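PDB 3LFJ: phosphotransferase system, mannose/fructose/N-acetylgalactosamine-specific component IIB, which probably carries phosphoryl groups from a phosphohistidine protein to an incoming sugar, as the IIB component of a mannose-family phosphotransferase system in the cytoplasm. Local coordinates for residues A[104-107]-A[108-111]; A[165-168]-A[169-172]; A[59-62]-A[63-66]. All blocks are in the same frame, centred on the assembly; numbering follows the deposited sequence. Where two conformers were deposited one is given.

Contact 1: residues A[104-107]-A[108-111]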
loop_
_atom_site.group_PDB
_atom_site.type_symbol
_atom_site.label_atom_id
_atom_site.label_comp_id
_atom_site.label_asym_id
_atom_site.label_seq_id
_atom_site.Cartn_x
_atom_site.Cartn_y
_atom_site.Cartn_z
ATOM N N PHE A 104 -1.757 -2.605 0.087
ATOM C CA PHE A 104 -1.043 -3.842 0.462
ATOM C C PHE A 104 -1.152 -4.056 1.944
ATOM O O PHE A 104 -1.215 -3.110 2.710
ATOM C CB PHE A 104 0.465 -3.733 0.128
ATOM C CG PHE A 104 0.747 -3.480 -1.299
ATOM C CD1 PHE A 104 0.892 -4.540 -2.177
ATOM C CD2 PHE A 104 0.857 -2.172 -1.791
ATOM C CE1 PHE A 104 1.159 -4.315 -3.535
ATOM C CE2 PHE A 104 1.119 -1.945 -3.150
ATOM C CZ PHE A 104 1.277 -3.014 -4.018
ATOM N N LYS A 105 -1.132 -5.316 2.361
ATOM C CA LYS A 105 -1.076 -5.631 3.773
ATOM C C LYS A 105 0.337 -5.461 4.358
ATOM O O LYS A 105 0.494 -5.166 5.542
ATOM C CB LYS A 105 -1.545 -7.077 3.966
ATOM C CG LYS A 105 -1.870 -7.473 5.386
ATOM C CD LYS A 105 -2.332 -8.931 5.373
ATOM C CE LYS A 105 -2.737 -9.389 6.762
ATOM N NZ LYS A 105 -3.157 -10.840 6.690
ATOM N N ASN A 106 1.365 -5.660 3.537
ATOM C CA ASN A 106 2.724 -5.664 4.053
ATOM C C ASN A 106 3.746 -5.240 3.005
ATOM O O ASN A 106 3.468 -5.243 1.801
ATOM C CB ASN A 106 3.057 -7.068 4.616
ATOM C CG ASN A 106 2.679 -8.182 3.668
ATOM O OD1 ASN A 106 3.132 -8.218 2.529
ATOM N ND2 ASN A 106 1.844 -9.111 4.141
ATOM N N ILE A 107 4.936 -4.887 3.497
ATOM C CA ILE A 107 6.031 -4.449 2.648
ATOM C C ILE A 107 6.477 -5.517 1.661
ATOM O O ILE A 107 6.707 -5.222 0.484
ATOM C CB ILE A 107 7.229 -3.950 3.502
ATOM C CG1 ILE A 107 6.846 -2.661 4.222
ATOM C CG2 ILE A 107 8.453 -3.731 2.613
ATOM C CD1 ILE A 107 7.741 -2.342 5.417
ATOM N N ASP A 108 6.560 -6.769 2.115
ATOM C CA ASP A 108 7.003 -7.815 1.221
ATOM C C ASP A 108 6.156 -7.966 -0.041
ATOM O O ASP A 108 6.673 -8.206 -1.138
ATOM C CB ASP A 108 7.076 -9.151 1.932
ATOM C CG ASP A 108 7.713 -10.204 1.064
ATOM O OD1 ASP A 108 7.032 -11.177 0.682
ATOM O OD2 ASP A 108 8.903 -10.025 0.701
ATOM N N THR A 109 4.838 -7.846 0.100
ATOM C CA THR A 109 3.991 -8.007 -1.064
ATOM C C THR A 109 4.189 -6.837 -2.022
ATOM O O THR A 109 4.210 -7.017 -3.234
ATOM C CB THR A 109 2.518 -8.177 -0.660
ATOM O OG1 THR A 109 2.395 -9.312 0.220
ATOM C CG2 THR A 109 1.642 -8.402 -1.884
ATOM N N CYS A 110 4.376 -5.643 -1.463
ATOM C CA CYS A 110 4.682 -4.485 -2.284
ATOM C C CYS A 110 6.007 -4.699 -3.034
ATOM O O CYS A 110 6.084 -4.471 -4.240
ATOM C CB CYS A 110 4.715 -3.224 -1.420
ATOM S SG CYS A 110 5.086 -1.739 -2.375
ATOM N N LYS A 111 7.028 -5.183 -2.329
ATOM C CA LYS A 111 8.318 -5.473 -2.966
ATOM C C LYS A 111 8.161 -6.472 -4.107
ATOM O O LYS A 111 8.704 -6.282 -5.193
ATOM C CB LYS A 111 9.345 -5.975 -1.942
ATOM C CG LYS A 111 10.642 -6.522 -2.569
ATOM C CD LYS A 111 11.550 -7.092 -1.481
ATOM C CE LYS A 111 13.019 -7.076 -1.877
ATOM N NZ LYS A 111 13.304 -7.796 -3.137
#
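With CG of Asn106 turned into the cramped position between its backbone N and carbonyl carbon (chi1 48°), and OG1 of Thr109 placed beside its own backbone N (chi1 -58°), the amide oxygen OD1 meets both donors of the threonine. The hydroxyl Thr109 OG1 gives its proton to Asn106 OD1 at 2.7 Å, tilted a little from the carbonyl plane. The amide Thr109 N donates to the same Asn106 OD1 at 3.0 Å, approaching almost in line with the side-chain C=O bond. Two bonds from one residue thus grip a single oxygen and fix the rotation of the asparagine side chain. Asparagine suits this place because its short side chain can fold forward over the start of the helix and accept an N-H that no preceding turn supplies with an acceptor.

This is an N-cap: strand 98-104 ends, the chain turns, and helix 107-115 starts directly after Asn106, the first half of a beta-alpha-beta crossover from strand 98-104 through helix 107-115 to the parallel strand 122-127. Regular helical bonding follows, Lys111 N donating to Ile107 O at 2.8 Å, whereas the bond from Cys110 N to Asn106 O is weak.

Beneath the cap the Phe104 ring lies against the first turn. Cys110 CA sits over one face in a CH-pi contact, 3.9 Å from the ring centroid, and Cys110 SG makes a sulfur-aromatic contact over the face, 4.4 Å from the centroid. Methyl CG2 of Thr109 comes instead to the ring edge, 3.9 Å from Phe104 CD1. A flat, apolar ring fits this buried seam, where Ile29 and Ile54 of the neighbouring strands also touch it, while the small cysteine lets the helix backbone come close to the ring.

Contact 2: residues A[165-168]-A[169-172]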
loop_
_atom_site.group_PDB
_atom_site.type_symbol
_atom_site.label_atom_id
_atom_site.label_comp_id
_atom_site.label_asym_id
_atom_site.label_seq_id
_atom_site.Cartn_x
_atom_site.Cartn_y
_atom_site.Cartn_z
ATOM N N GLN A 165 2.329 7.889 7.023
ATOM C CA GLN A 165 1.214 8.792 7.280
ATOM C C GLN A 165 -0.065 7.996 7.471
ATOM O O GLN A 165 -0.451 7.193 6.610
ATOM C CB GLN A 165 1.028 9.798 6.144
ATOM C CG GLN A 165 0.107 10.956 6.524
ATOM C CD GLN A 165 -0.085 11.942 5.388
ATOM O OE1 GLN A 165 0.089 11.607 4.217
ATOM N NE2 GLN A 165 -0.442 13.178 5.735
ATOM N N MET A 166 -0.740 8.207 8.590
ATOM C CA MET A 166 -1.888 7.385 8.926
ATOM C C MET A 166 -3.113 7.748 8.081
ATOM O O MET A 166 -3.726 6.883 7.449
ATOM C CB MET A 166 -2.189 7.511 10.420
ATOM C CG MET A 166 -3.125 6.456 10.936
ATOM S SD MET A 166 -3.434 6.620 12.698
ATOM C CE MET A 166 -4.202 8.244 12.765
ATOM N N ILE A 167 -3.473 9.033 8.097
ATOM C CA ILE A 167 -4.577 9.561 7.309
ATOM C C ILE A 167 -4.130 10.862 6.647
ATOM O O ILE A 167 -3.072 11.398 6.966
ATOM C CB ILE A 167 -5.854 9.768 8.147
ATOM C CG1 ILE A 167 -5.537 10.576 9.411
ATOM C CG2 ILE A 167 -6.489 8.414 8.491
ATOM C CD1 ILE A 167 -6.736 10.793 10.332
ATOM N N PRO A 168 -4.917 11.357 5.688
ATOM C CA PRO A 168 -4.396 12.474 4.896
ATOM C C PRO A 168 -4.019 13.719 5.690
ATOM O O PRO A 168 -3.148 14.466 5.240
ATOM C CB PRO A 168 -5.548 12.767 3.933
ATOM C CG PRO A 168 -6.175 11.417 3.726
ATOM C CD PRO A 168 -6.126 10.766 5.085
ATOM N N ASP A 169 -4.636 13.922 6.846
ATOM C CA ASP A 169 -4.393 15.141 7.612
ATOM C C ASP A 169 -3.515 14.908 8.834
ATOM O O ASP A 169 -3.309 15.822 9.641
ATOM C CB ASP A 169 -5.725 15.780 8.022
ATOM C CG ASP A 169 -6.467 16.374 6.839
ATOM O OD1 ASP A 169 -5.822 16.586 5.792
ATOM O OD2 ASP A 169 -7.688 16.619 6.959
ATOM N N SER A 170 -2.989 13.695 8.985
ATOM C CA SER A 170 -2.106 13.425 10.120
ATOM C C SER A 170 -0.619 13.604 9.779
ATOM O O SER A 170 -0.269 13.891 8.632
ATOM C CB SER A 170 -2.408 12.052 10.742
ATOM O OG SER A 170 -2.076 10.987 9.858
ATOM N N GLU A 171 0.254 13.470 10.782
ATOM C CA GLU A 171 1.689 13.683 10.577
ATOM C C GLU A 171 2.321 12.795 9.495
ATOM O O GLU A 171 2.123 11.575 9.465
ATOM C CB GLU A 171 2.477 13.533 11.887
ATOM C CG GLU A 171 3.931 13.993 11.764
ATOM C CD GLU A 171 4.755 13.762 13.032
ATOM O OE1 GLU A 171 4.258 13.100 13.965
ATOM O OE2 GLU A 171 5.908 14.243 13.083
ATOM N N LYS A 172 3.090 13.438 8.623
ATOM C CA LYS A 172 3.819 12.758 7.562
ATOM C C LYS A 172 5.303 12.727 7.904
ATOM O O LYS A 172 5.920 13.773 8.144
ATOM C CB LYS A 172 3.603 13.470 6.222
ATOM C CG LYS A 172 4.343 12.835 5.052
ATOM C CD LYS A 172 4.178 13.642 3.765
ATOM C CE LYS A 172 2.726 13.682 3.298
ATOM N NZ LYS A 172 2.579 14.419 2.010
HETATM O O HOH W 1 -0.234 12.474 1.842
HETATM O O HOH W 2 0.351 9.919 10.653
#
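Ser170 turns its hydroxyl back on Ile167 across a type I beta turn running from Ile167 to Ser170, in the loop that joins strand 161-164 to the short strand 173-174. Inside the turn the packing is tight. Ile167 N donates to Ser170 OG at 3.0 Å in a practically straight bond (N-H...O 176°), and Ser170 N returns a bond to Ile167 O at 3.1 Å, arriving from above the carbonyl plane. Serine suits its place because OG, set between its own backbone N and carbonyl carbon (chi1 67°), folds back over the turn to accept Ile167 N. Pro168 suits the second turn position, where its ring fixes phi. Gln165, buried and extended, sends NE2 across to Ser170 O at 3.0 Å, the acceptor lying near its amide plane.

Toward solvent the fit is looser. Lys172 was modelled in two conformers; in the one given, CE packs by Gln165 OE1, but the position of the lysine end, with its cation-pi contact to Tyr163, is less certain. At the margin of the tight part a water bridges three groups: it accepts from Met166 N, bonds Ser170 OG at 2.8 Å, and donates to Glu171 O at 2.7 Å.

Contact 3: residues A[59-62]-A[63-66]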
loop_
_atom_site.group_PDB
_atom_site.type_symbol
_atom_site.label_atom_id
_atom_site.label_comp_id
_atom_site.label_asym_id
_atom_site.label_seq_id
_atom_site.Cartn_x
_atom_site.Cartn_y
_atom_site.Cartn_z
ATOM N N ALA A 59 -6.556 -13.058 -1.331
ATOM C CA ALA A 59 -7.111 -13.478 -2.605
ATOM C C ALA A 59 -7.886 -14.767 -2.527
ATOM O O ALA A 59 -8.803 -14.987 -3.329
ATOM C CB ALA A 59 -6.005 -13.599 -3.645
ATOM N N VAL A 60 -7.535 -15.603 -1.572
ATOM C CA VAL A 60 -8.257 -16.874 -1.421
ATOM C C VAL A 60 -9.212 -16.897 -0.239
ATOM O O VAL A 60 -9.906 -17.904 -0.062
ATOM C CB VAL A 60 -7.295 -18.072 -1.356
ATOM C CG1 VAL A 60 -6.473 -18.138 -2.649
ATOM C CG2 VAL A 60 -6.379 -18.000 -0.180
ATOM N N ASP A 61 -9.287 -15.793 0.515
ATOM C CA ASP A 61 -10.036 -15.710 1.783
ATOM C C ASP A 61 -11.381 -15.035 1.543
ATOM O O ASP A 61 -11.489 -13.807 1.554
ATOM C CB ASP A 61 -9.216 -14.924 2.810
ATOM C CG ASP A 61 -9.866 -14.856 4.180
ATOM O OD1 ASP A 61 -11.089 -15.104 4.337
ATOM O OD2 ASP A 61 -9.123 -14.546 5.124
ATOM N N GLU A 62 -12.409 -15.837 1.303
ATOM C CA GLU A 62 -13.699 -15.270 0.940
ATOM C C GLU A 62 -14.338 -14.492 2.088
ATOM O O GLU A 62 -15.012 -13.494 1.845
ATOM C CB GLU A 62 -14.627 -16.372 0.423
ATOM C CG GLU A 62 -14.155 -16.955 -0.925
ATOM C CD GLU A 62 -14.799 -16.320 -2.142
ATOM O OE1 GLU A 62 -14.970 -15.078 -2.181
ATOM O OE2 GLU A 62 -15.120 -17.084 -3.075
ATOM N N PHE A 63 -14.113 -14.939 3.322
ATOM C CA PHE A 63 -14.690 -14.260 4.468
ATOM C C PHE A 63 -14.166 -12.836 4.558
ATOM O O PHE A 63 -14.941 -11.878 4.698
ATOM C CB PHE A 63 -14.383 -15.028 5.755
ATOM C CG PHE A 63 -15.029 -14.438 6.976
ATOM C CD1 PHE A 63 -16.300 -14.825 7.360
ATOM C CD2 PHE A 63 -14.356 -13.490 7.743
ATOM C CE1 PHE A 63 -16.895 -14.286 8.486
ATOM C CE2 PHE A 63 -14.951 -12.945 8.856
ATOM C CZ PHE A 63 -16.224 -13.343 9.229
ATOM N N MET A 64 -12.845 -12.682 4.486
ATOM C CA MET A 64 -12.284 -11.344 4.628
ATOM C C MET A 64 -12.500 -10.494 3.377
ATOM O O MET A 64 -12.611 -9.273 3.471
ATOM C CB MET A 64 -10.800 -11.388 5.031
ATOM C CG MET A 64 -10.599 -11.732 6.507
ATOM S SD MET A 64 -11.623 -10.857 7.691
ATOM C CE MET A 64 -10.970 -9.193 7.556
ATOM N N LYS A 65 -12.572 -11.120 2.203
ATOM C CA LYS A 65 -12.913 -10.348 1.017
ATOM C C LYS A 65 -14.276 -9.693 1.195
ATOM O O LYS A 65 -14.440 -8.525 0.861
ATOM C CB LYS A 65 -12.872 -11.192 -0.248
ATOM C CG LYS A 65 -11.452 -11.495 -0.691
ATOM C CD LYS A 65 -11.415 -12.027 -2.113
ATOM C CE LYS A 65 -11.772 -13.484 -2.167
ATOM N NZ LYS A 65 -11.621 -13.964 -3.578
ATOM N N ASN A 66 -15.229 -10.437 1.752
ATOM C CA ASN A 66 -16.547 -9.859 2.008
ATOM C C ASN A 66 -16.476 -8.754 3.058
ATOM O O ASN A 66 -17.073 -7.688 2.876
ATOM C CB ASN A 66 -17.546 -10.926 2.438
ATOM C CG ASN A 66 -18.920 -10.342 2.713
ATOM O OD1 ASN A 66 -19.531 -9.726 1.829
ATOM N ND2 ASN A 66 -19.407 -10.525 3.926
#
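Lys65 reaches back along the chain to Ala59, its ammonium NZ donating to Ala59 O at 3.0 Å from well above the carbonyl plane. On the way its CG passes 3.2 Å from Asp61 O, and CE lies 3.6 Å from Glu62 OE1. The Glu62 side chain runs slantwise across the lysine, and its carboxylate adds a long salt bridge, Glu62 OE1 to Lys65 NZ at 3.8 Å. A bend at chi3 (-80°) swings the end of the lysine round to these partners, a span that a long, flexible side chain can cover.

Next to this pair, Asp61 is the N-cap of helix 62-70. Met64 N donates to Asp61 OD1 at 3.0 Å in a nearly straight bond that comes from above the carboxylate plane. The other oxygen, Asp61 OD2, rests alongside the methylenes of Met64, the two side chains pointing the same way. Aspartate suits the position, being short and negative where the first amides of a helix need acceptors.

Farther out, the backbone holds both groups in place: Lys65 N bonds to Asp61 O at 3.0 Å and Asn66 N to Glu62 O, which set the first turn. Leu58 of helix 56-60 touches both Met64 and Lys65, so the two short helices meet at this corner. Were an alanine to stand in place of Lys65, Ala59 O would probably lose this donor and Glu62 its long ion pair, weakening the tie between the helices. The two acids near the helix start are likely to interact favourably with its dipole, and Lys65 probably offsets part of the charge of Glu62, while that of Asp61 faces the helix start.

All three contacts are local and lie in series, contact 3 first, then contact 1, then contact 2. Contacts 1 and 3 share a theme, a polar side chain capping the start of a helix, yet contact 1 is partly buried, about 7 Å from the centre of the chain, whereas contact 3 is at the surface. Their centres lie about 18 Å apart, with nearest atoms about 7 Å apart. Contact 2 closes a loop and stands farther off, its centre about 19 Å from that of contact 1 and about 28 Å from that of contact 3. Arg28 joins the surroundings of two of them: its backbone bonds to Phe104, and its side chain to Gln165 O.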